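Local atomic coordinates of esterase B (Lactobacillus rhamnosus, PDB entry 4OUK), a protein that probably hydrolyses carboxylic ester bonds as a serine esterase of the alpha/beta-hydrolase fold. Residues Leu141-Ser146 / Ala181-Val186. The protein carries 1 engineered substitution. Sequence-based numbering, arbitrary orientation.
Sequences LLTGDS and ALVCPV. With C63 ((2R)-2,3-bis(hexyloxy)propyl hydrogen (S)-pentylphosphonate), chain B.
Two neighbouring parallel strands of the alpha/beta-hydrolase sheet, paired through Thr143 with Ala181, Gly144 with Leu182 and Asp145 with Val183, lead into the probable nucleophile elbow at Ser146. Their short axes are nearly parallel, and the backbone ladder runs from Ala181 N to Leu142 O (2.9 Å) through Val183 N to Gly144 O and on to Ser146 N, which gives to Val183 O at 2.8 Å. Ala181 O takes two donors: Gly144 N at a long 3.3 Å, close to the carbonyl axis, and Thr143 OG1 at 2.6 Å, which comes in from above the carbonyl plane, 38° out of it. OG1 reaches that oxygen because it stands anti to its own N (chi1 -172°). With a valine here the hydroxyl is gone, and Ala181 O would probably be held from this strand by the long Gly144 N bond alone. On the same face Ala181 CB meets Leu141 CD1 at 4.0 Å, both under helix 288-311, while the Asp145 and Val183 CB atoms touch and Asp145 OD1 is hydrogen-bonded to Asn85 ND2. The sequence Gly-Asp-Ser-Ala-Gly and the strained positive phi of Ser146 (60°) are consistent with such an elbow, with His278 and Asp243 probably completing the triad; His278 NE2 is hydrogen-bonded to Ser146 OG. That OG is covalently bound to phosphonate P5 of C63 (1.6 Å), direct evidence of a reactive serine. Beyond the strand, Val186 N hydrogen-bonds to Ser146 O from above its carbonyl plane, and Val186 lays CG2 3.6 Å from C8 of the inhibitor's pentyl chain.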
ATOM      1  N   LEU A 141      -7.457   8.215  -1.814  1.00 18.31           N
ATOM      2  CA  LEU A 141      -6.084   8.064  -1.377  1.00 18.90           C
ATOM      3  C   LEU A 141      -5.674   6.581  -1.440  1.00 18.78           C
ATOM      4  O   LEU A 141      -6.194   5.713  -0.734  1.00 17.35           O
ATOM      5  CB  LEU A 141      -5.942   8.644   0.035  1.00 17.89           C
ATOM      6  CG  LEU A 141      -4.592   8.292   0.738  1.00 20.35           C
ATOM      7  CD1 LEU A 141      -3.372   8.857   0.052  1.00 18.41           C
ATOM      8  CD2 LEU A 141      -4.671   8.779   2.163  1.00 21.95           C
ATOM      9  N   LEU A 142      -4.749   6.277  -2.332  1.00 20.60           N
ATOM     10  CA  LEU A 142      -4.132   4.947  -2.362  1.00 19.22           C
ATOM     11  C   LEU A 142      -2.840   4.954  -1.542  1.00 22.11           C
ATOM     12  O   LEU A 142      -1.929   5.779  -1.766  1.00 20.25           O
ATOM     13  CB  LEU A 142      -3.811   4.539  -3.764  1.00 19.67           C
ATOM     14  CG  LEU A 142      -3.118   3.242  -4.063  1.00 21.75           C
ATOM     15  CD1 LEU A 142      -3.990   2.051  -3.679  1.00 23.94           C
ATOM     16  CD2 LEU A 142      -2.689   3.167  -5.521  1.00 19.66           C
ATOM     17  N   THR A 143      -2.712   4.007  -0.613  1.00 21.17           N
ATOM     18  CA  THR A 143      -1.498   3.951   0.176  1.00 20.89           C
ATOM     19  C   THR A 143      -1.070   2.545   0.493  1.00 18.89           C
ATOM     20  O   THR A 143      -1.886   1.610   0.457  1.00 17.84           O
ATOM     21  CB  THR A 143      -1.690   4.709   1.485  1.00 22.43           C
ATOM     22  OG1 THR A 143      -0.431   4.807   2.165  1.00 19.09           O
ATOM     23  CG2 THR A 143      -2.714   3.989   2.402  1.00 23.30           C
ATOM     24  N   GLY A 144       0.210   2.359   0.736  1.00 19.34           N
ATOM     25  CA  GLY A 144       0.691   1.034   1.021  1.00 18.44           C
ATOM     26  C   GLY A 144       1.989   1.165   1.736  1.00 19.49           C
ATOM     27  O   GLY A 144       2.711   2.183   1.540  1.00 17.89           O
ATOM     28  N   ASP A 145       2.318   0.135   2.499  1.00 17.29           N
ATOM     29  CA  ASP A 145       3.571   0.129   3.279  1.00 19.71           C
ATOM     30  C   ASP A 145       4.526  -0.994   2.897  1.00 19.95           C
ATOM     31  O   ASP A 145       4.091  -2.128   2.722  1.00 20.39           O
ATOM     32  CB  ASP A 145       3.319   0.108   4.786  1.00 19.01           C
ATOM     33  CG  ASP A 145       2.580  -1.124   5.241  1.00 22.25           C
ATOM     34  OD1 ASP A 145       1.372  -1.313   4.934  1.00 19.48           O
ATOM     35  OD2 ASP A 145       3.233  -1.943   5.908  1.00 22.81           O
ATOM     36  N   SER A 146       5.824  -0.642   2.748  1.00 23.50           N
ATOM     37  CA  SER A 146       6.892  -1.604   2.394  1.00 23.61           C
ATOM     38  C   SER A 146       6.610  -2.314   0.986  1.00 22.34           C
ATOM     39  O   SER A 146       6.546  -1.649  -0.090  1.00 20.35           O
ATOM     40  CB  SER A 146       7.077  -2.568   3.608  1.00 26.03           C
ATOM     41  OG  SER A 146       8.312  -3.325   3.553  1.00 25.40           O
ATOM     42  N   ALA A 181       0.314   7.568  -1.499  1.00 17.56           N
ATOM     43  CA  ALA A 181       1.214   7.721  -0.354  1.00 18.42           C
ATOM     44  C   ALA A 181       1.913   6.413  -0.072  1.00 20.44           C
ATOM     45  O   ALA A 181       1.253   5.420   0.222  1.00 19.62           O
ATOM     46  CB  ALA A 181       0.454   8.186   0.907  1.00 19.20           C
ATOM     47  N   LEU A 182       3.221   6.423  -0.182  1.00 19.22           N
ATOM     48  CA  LEU A 182       4.038   5.247  -0.023  1.00 22.23           C
ATOM     49  C   LEU A 182       4.748   5.337   1.322  1.00 21.12           C
ATOM     50  O   LEU A 182       5.463   6.295   1.569  1.00 20.01           O
ATOM     51  CB  LEU A 182       5.071   5.164  -1.144  1.00 21.92           C
ATOM     52  CG  LEU A 182       4.503   5.191  -2.566  1.00 25.17           C
ATOM     53  CD1 LEU A 182       5.611   4.992  -3.609  1.00 25.99           C
ATOM     54  CD2 LEU A 182       3.416   4.138  -2.767  1.00 24.36           C
ATOM     55  N   VAL A 183       4.542   4.341   2.161  1.00 19.08           N
ATOM     56  CA  VAL A 183       5.128   4.301   3.504  1.00 20.31           C
ATOM     57  C   VAL A 183       6.299   3.280   3.482  1.00 21.18           C
ATOM     58  O   VAL A 183       6.097   2.070   3.258  1.00 21.04           O
ATOM     59  CB  VAL A 183       4.079   4.022   4.629  1.00 20.31           C
ATOM     60  CG1 VAL A 183       4.775   3.932   5.964  1.00 22.54           C
ATOM     61  CG2 VAL A 183       3.014   5.106   4.692  1.00 21.37           C
ATOM     62  N   CYS A 184       7.520   3.809   3.723  1.00 21.05           N
ATOM     63  CA  CYS A 184       8.769   3.070   3.560  1.00 23.45           C
ATOM     64  C   CYS A 184       8.689   2.042   2.397  1.00 22.68           C
ATOM     65  O   CYS A 184       8.897   0.832   2.620  1.00 20.54           O
ATOM     66  CB  CYS A 184       9.065   2.298   4.802  1.00 27.14           C
ATOM     67  SG  CYS A 184       9.143   3.349   6.221  1.00 30.91           S
ATOM     68  N   PRO A 185       8.352   2.515   1.180  1.00 22.33           N
ATOM     69  CA  PRO A 185       8.179   1.545   0.107  1.00 22.83           C
ATOM     70  C   PRO A 185       9.484   0.859  -0.267  1.00 24.67           C
ATOM     71  O   PRO A 185      10.572   1.451  -0.059  1.00 25.29           O
ATOM     72  CB  PRO A 185       7.775   2.435  -1.048  1.00 21.90           C
ATOM     73  CG  PRO A 185       8.558   3.725  -0.784  1.00 21.07           C
ATOM     74  CD  PRO A 185       8.330   3.908   0.671  1.00 22.41           C
ATOM     75  N   VAL A 186       9.362  -0.363  -0.818  1.00 24.85           N
ATOM     76  CA  VAL A 186      10.454  -1.050  -1.555  1.00 25.22           C
ATOM     77  C   VAL A 186      10.074  -1.028  -3.023  1.00 23.84           C
ATOM     78  O   VAL A 186       9.610  -1.999  -3.542  1.00 24.02           O
ATOM     79  CB  VAL A 186      10.668  -2.449  -0.959  1.00 25.26           C
ATOM     80  CG1 VAL A 186      11.799  -3.207  -1.646  1.00 28.86           C
ATOM     81  CG2 VAL A 186      11.109  -2.260   0.473  1.00 28.68           C
TER
HETATM   82  P5  C63 B 401       8.396  -4.882   3.858  0.50 20.24           P
HETATM   83  O11 C63 B 401       7.111  -5.387   3.363  0.50 15.20           O
HETATM   84  C6  C63 B 401       9.823  -5.715   3.136  0.50 22.21           C
HETATM   85  C7  C63 B 401       9.784  -5.594   1.645  0.50 23.91           C
HETATM   86  C8  C63 B 401      11.127  -5.858   0.998  0.50 25.29           C
HETATM   87  C9  C63 B 401      11.442  -7.332   0.912  0.50 25.70           C
HETATM   88  C10 C63 B 401      11.661  -7.899   2.277  0.50 27.30           C
HETATM   89  O4  C63 B 401       8.563  -4.964   5.435  0.50 24.43           O
HETATM   90  C3  C63 B 401       9.146  -6.200   5.838  0.50 32.94           C
HETATM   91  C2  C63 B 401      10.684  -6.225   5.798  0.50 36.14           C
HETATM   92  O13 C63 B 401      11.205  -7.527   5.454  0.50 36.20           O
HETATM   93  C14 C63 B 401      12.290  -7.975   6.278  0.50 33.05           C
HETATM   94  C15 C63 B 401      11.798  -8.763   7.500  0.50 30.95           C
HETATM   95  C16 C63 B 401      11.670 -10.256   7.210  0.50 29.14           C
HETATM   96  C17 C63 B 401      10.549 -10.958   7.978  0.50 24.89           C
HETATM   97  C1  C63 B 401      11.258  -5.800   7.147  0.50 38.70           C
HETATM   98  O20 C63 B 401      12.651  -6.137   7.263  0.50 40.34           O
HETATM   99  C21 C63 B 401      13.450  -5.079   7.842  0.50 36.62           C
HETATM  100  C22 C63 B 401      14.947  -5.436   7.934  0.50 36.99           C
HETATM  101  C23 C63 B 401      15.440  -6.429   6.884  0.50 37.95           C
HETATM  102  C24 C63 B 401      16.761  -7.110   7.280  0.50 37.93           C
HETATM  103  C25 C63 B 401      16.551  -8.606   7.556  0.50 38.15           C
HETATM  104  C26 C63 B 401      17.026  -9.501   6.430  0.50 36.75           C